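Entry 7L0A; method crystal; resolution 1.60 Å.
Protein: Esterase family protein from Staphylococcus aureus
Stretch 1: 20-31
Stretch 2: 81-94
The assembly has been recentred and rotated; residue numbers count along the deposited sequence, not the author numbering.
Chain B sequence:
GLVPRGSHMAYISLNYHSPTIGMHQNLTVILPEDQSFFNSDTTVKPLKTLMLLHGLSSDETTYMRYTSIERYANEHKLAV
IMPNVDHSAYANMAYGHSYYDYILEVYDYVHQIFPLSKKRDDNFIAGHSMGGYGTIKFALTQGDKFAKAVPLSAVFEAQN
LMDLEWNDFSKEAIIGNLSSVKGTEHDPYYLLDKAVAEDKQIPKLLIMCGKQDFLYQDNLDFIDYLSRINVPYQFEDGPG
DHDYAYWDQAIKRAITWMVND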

# COMPACT_ATOMS: atom_id res chain seq x y z
N THR B 20 -13.68 8.23 8.14
CA THR B 20 -13.87 9.64 8.47
C THR B 20 -14.64 10.37 7.40
O THR B 20 -15.61 11.07 7.70
CB THR B 20 -12.51 10.29 8.70
OG1 THR B 20 -11.85 9.64 9.77
CG2 THR B 20 -12.67 11.77 9.01
N ILE B 21 -14.24 10.21 6.13
CA ILE B 21 -14.92 10.87 5.03
C ILE B 21 -16.19 10.14 4.66
O ILE B 21 -17.16 10.76 4.22
CB ILE B 21 -13.96 10.99 3.82
CG1 ILE B 21 -12.75 11.84 4.23
CG2 ILE B 21 -14.69 11.62 2.61
CD1 ILE B 21 -13.05 13.30 4.54
N GLY B 22 -16.22 8.83 4.85
CA GLY B 22 -17.35 8.03 4.47
C GLY B 22 -17.40 7.64 3.02
O GLY B 22 -18.46 7.24 2.54
N MET B 23 -16.28 7.74 2.31
CA MET B 23 -16.21 7.28 0.93
C MET B 23 -14.79 6.83 0.64
O MET B 23 -13.90 6.92 1.50
CB MET B 23 -16.64 8.36 -0.07
CG MET B 23 -15.96 9.66 0.08
SD MET B 23 -16.68 10.88 -1.05
CE MET B 23 -16.04 10.23 -2.59
N HIS B 24 -14.59 6.31 -0.56
CA HIS B 24 -13.27 5.82 -0.92
C HIS B 24 -12.31 6.97 -1.18
O HIS B 24 -12.70 8.05 -1.66
CB HIS B 24 -13.38 4.95 -2.15
CG HIS B 24 -14.22 3.73 -1.94
ND1 HIS B 24 -15.51 3.63 -2.40
CD2 HIS B 24 -13.96 2.57 -1.29
CE1 HIS B 24 -15.99 2.45 -2.09
NE2 HIS B 24 -15.08 1.79 -1.39
N GLN B 25 -11.04 6.73 -0.83
CA GLN B 25 -9.96 7.68 -0.97
C GLN B 25 -8.74 6.95 -1.48
O GLN B 25 -8.52 5.78 -1.14
CB GLN B 25 -9.60 8.37 0.34
CG GLN B 25 -10.66 9.31 0.86
CD GLN B 25 -10.91 10.49 -0.05
OE1 GLN B 25 -10.01 11.27 -0.33
NE2 GLN B 25 -12.14 10.63 -0.51
N ASN B 26 -7.95 7.64 -2.29
CA ASN B 26 -6.68 7.11 -2.78
C ASN B 26 -5.51 7.72 -2.03
O ASN B 26 -5.52 8.91 -1.69
CB ASN B 26 -6.51 7.37 -4.28
CG ASN B 26 -7.45 6.59 -5.12
OD1 ASN B 26 -7.59 5.40 -4.93
ND2 ASN B 26 -8.10 7.23 -6.07
N LEU B 27 -4.49 6.90 -1.80
CA LEU B 27 -3.25 7.30 -1.18
C LEU B 27 -2.10 6.83 -2.07
O LEU B 27 -2.14 5.75 -2.65
CB LEU B 27 -2.99 6.68 0.21
CG LEU B 27 -4.04 6.66 1.27
CD1 LEU B 27 -3.52 5.83 2.46
CD2 LEU B 27 -4.38 8.09 1.74
N THR B 28 -1.04 7.63 -2.13
CA THR B 28 0.25 7.19 -2.67
C THR B 28 1.23 7.09 -1.50
O THR B 28 1.33 8.02 -0.69
CB THR B 28 0.79 8.15 -3.73
OG1 THR B 28 -0.17 8.29 -4.78
CG2 THR B 28 2.13 7.62 -4.32
N VAL B 29 1.96 5.99 -1.43
CA VAL B 29 2.97 5.75 -0.40
C VAL B 29 4.23 5.31 -1.12
O VAL B 29 4.20 4.39 -1.94
CB VAL B 29 2.51 4.69 0.61
CG1 VAL B 29 3.62 4.35 1.57
CG2 VAL B 29 1.25 5.18 1.38
N ILE B 30 5.35 5.99 -0.84
CA ILE B 30 6.65 5.50 -1.32
C ILE B 30 7.43 5.09 -0.08
O ILE B 30 7.59 5.87 0.88
CB ILE B 30 7.40 6.54 -2.17
CG1 ILE B 30 7.59 7.84 -1.47
CG2 ILE B 30 6.70 6.67 -3.56
CD1 ILE B 30 8.30 8.89 -2.35
N LEU B 31 7.87 3.84 -0.09
CA LEU B 31 8.41 3.18 1.09
C LEU B 31 9.82 2.72 0.79
O LEU B 31 9.99 1.78 -0.01
CB LEU B 31 7.53 1.98 1.44
CG LEU B 31 7.68 1.33 2.79
CD1 LEU B 31 7.16 2.27 3.88
CD2 LEU B 31 6.92 0.02 2.83
N ILE B 81 4.04 9.88 2.47
CA ILE B 81 2.61 9.59 2.41
C ILE B 81 1.95 10.77 1.71
O ILE B 81 2.05 11.91 2.18
CB ILE B 81 2.02 9.40 3.83
CG1 ILE B 81 2.95 8.62 4.72
CG2 ILE B 81 0.60 8.85 3.75
CD1 ILE B 81 3.19 7.17 4.24
N MET B 82 1.26 10.50 0.60
CA MET B 82 0.60 11.54 -0.18
C MET B 82 -0.88 11.19 -0.28
O MET B 82 -1.29 10.50 -1.22
CB MET B 82 1.27 11.65 -1.56
CG MET B 82 2.66 12.31 -1.49
SD MET B 82 3.82 11.91 -2.84
CE MET B 82 4.26 10.26 -2.40
N PRO B 83 -1.72 11.69 0.61
CA PRO B 83 -3.15 11.40 0.50
C PRO B 83 -3.85 12.29 -0.50
O PRO B 83 -3.50 13.45 -0.70
CB PRO B 83 -3.69 11.71 1.91
CG PRO B 83 -2.75 12.74 2.45
CD PRO B 83 -1.38 12.39 1.87
N ASN B 84 -4.90 11.73 -1.11
CA ASN B 84 -5.82 12.56 -1.86
C ASN B 84 -6.65 13.41 -0.90
O ASN B 84 -7.14 12.93 0.12
CB ASN B 84 -6.78 11.73 -2.70
CG ASN B 84 -7.76 12.57 -3.46
OD1 ASN B 84 -7.41 13.25 -4.42
ND2 ASN B 84 -9.02 12.59 -2.99
N VAL B 85 -6.83 14.68 -1.25
CA VAL B 85 -7.65 15.60 -0.47
C VAL B 85 -8.75 16.15 -1.37
O VAL B 85 -8.47 16.79 -2.40
CB VAL B 85 -6.81 16.72 0.16
CG1 VAL B 85 -7.70 17.65 0.95
CG2 VAL B 85 -5.70 16.15 0.98
N ASP B 86 -9.99 15.82 -1.05
CA ASP B 86 -11.13 16.35 -1.80
C ASP B 86 -11.45 17.77 -1.34
O ASP B 86 -11.30 18.10 -0.15
CB ASP B 86 -12.38 15.49 -1.60
CG ASP B 86 -12.28 14.15 -2.29
OD1 ASP B 86 -11.59 14.06 -3.34
OD2 ASP B 86 -12.91 13.18 -1.80
N HIS B 87 -11.90 18.61 -2.27
CA HIS B 87 -12.27 19.98 -1.90
C HIS B 87 -13.26 20.02 -0.76
O HIS B 87 -13.17 20.88 0.13
CB HIS B 87 -12.87 20.72 -3.10
CG HIS B 87 -11.87 21.06 -4.16
ND1 HIS B 87 -12.10 22.03 -5.10
CD2 HIS B 87 -10.63 20.56 -4.42
CE1 HIS B 87 -11.05 22.12 -5.89
NE2 HIS B 87 -10.14 21.25 -5.49
N SER B 88 -14.23 19.12 -0.77
CA SER B 88 -15.30 19.16 0.22
C SER B 88 -14.79 18.85 1.63
O SER B 88 -15.49 19.17 2.60
CB SER B 88 -16.40 18.18 -0.17
OG SER B 88 -15.85 16.91 -0.50
N ALA B 89 -13.59 18.27 1.77
CA ALA B 89 -13.09 17.95 3.11
C ALA B 89 -12.86 19.20 3.94
O ALA B 89 -13.03 19.18 5.16
CB ALA B 89 -11.80 17.14 3.02
N TYR B 90 -12.56 20.33 3.28
CA TYR B 90 -12.16 21.51 4.04
C TYR B 90 -13.34 22.23 4.67
O TYR B 90 -13.21 22.73 5.79
CB TYR B 90 -11.42 22.51 3.14
CG TYR B 90 -10.07 22.07 2.65
CD1 TYR B 90 -8.94 22.22 3.44
CD2 TYR B 90 -9.92 21.55 1.38
CE1 TYR B 90 -7.68 21.85 2.98
CE2 TYR B 90 -8.66 21.14 0.92
CZ TYR B 90 -7.55 21.32 1.72
OH TYR B 90 -6.31 20.97 1.30
N ALA B 91 -14.47 22.33 3.98
CA ALA B 91 -15.54 23.14 4.54
C ALA B 91 -16.95 22.60 4.35
O ALA B 91 -17.88 23.28 4.79
CB ALA B 91 -15.48 24.58 3.96
N ASN B 92 -17.14 21.42 3.76
CA ASN B 92 -18.48 20.88 3.60
C ASN B 92 -18.84 19.79 4.60
O ASN B 92 -20.01 19.35 4.62
CB ASN B 92 -18.68 20.32 2.20
CG ASN B 92 -18.63 21.39 1.13
OD1 ASN B 92 -17.61 21.60 0.49
ND2 ASN B 92 -19.74 22.09 0.96
N MET B 93 -17.89 19.31 5.40
CA MET B 93 -18.15 18.17 6.27
C MET B 93 -18.42 18.62 7.70
O MET B 93 -18.00 19.70 8.14
CB MET B 93 -16.98 17.20 6.25
CG MET B 93 -16.56 16.80 4.85
SD MET B 93 -17.82 15.82 3.99
CE MET B 93 -17.69 14.24 4.84
N ALA B 94 -19.13 17.76 8.43
CA ALA B 94 -19.38 17.98 9.84
C ALA B 94 -18.09 17.88 10.66
O ALA B 94 -17.09 17.26 10.27
CB ALA B 94 -20.41 16.97 10.35
O HOH W 1 -10.40 13.88 1.26

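A strand running up to Leu31 lies antiparallel beside strand 81-83, edge to edge, and the two stretches continue into a polar and then a looser apolar contact, burying 639 Å² in all. Met82 gives up the most surface to its partner stretch. Its backbone pairs with Thr28 in both directions: Thr28 N donates to Met82 O at 3.0 Å, and Met82 N donates to Thr28 O at 2.8 Å. The side chains of this pair share one face of the sheet, where the long, unbranched methionine reaches along the neighbouring strand. Its CE lies 3.9 Å from Thr28 CG2 and 4.2 Å from Ile30 CG1. Thr28 suits this buried place because its methyl can pack against Met82 while its hydroxyl is satisfied elsewhere in the structure.

Ile81, next in area covered, points to the other face with Val29; its CD1 comes within 3.9 Å of Val29 CG1. Pro83 shares that face, its CB 3.7 Å from Leu27 CD2. Proline has no amide hydrogen to donate, but at this non-hydrogen-bonded position of the register none is needed by the partner strand. The backbone hydrogen bonding resumes one residue on, where Asn84 N donates to Asn26 O at 2.9 Å.

Beyond the strand, Asn84 turns from backbone to side-chain bonding. Its ND2 serves two acceptors, Gln25 OE1 at 3.1 Å and, within its own stretch, Asp86 OD1 at 3.0 Å. Gln25, folded back with chi1 and chi2 both m, answers with the other atom of the same amide: Gln25 NE2 donates to Asp86 OD2 at 3.0 Å. Two amides and a carboxylate thus match donors to acceptors, and a water bridges Gln25 OE1 and Asp86 N.

Ile21, covered almost as heavily as Ile81, extends the contact past the strands: alanine has just a methyl to offer, and Ile21 CD1 reaches across to within 4.3 Å of Ala89 CB, the CA atoms of Ile21 and Ala89 being 7.6 Å apart, while Met93 CE packs 3.6 Å from Ile21 O.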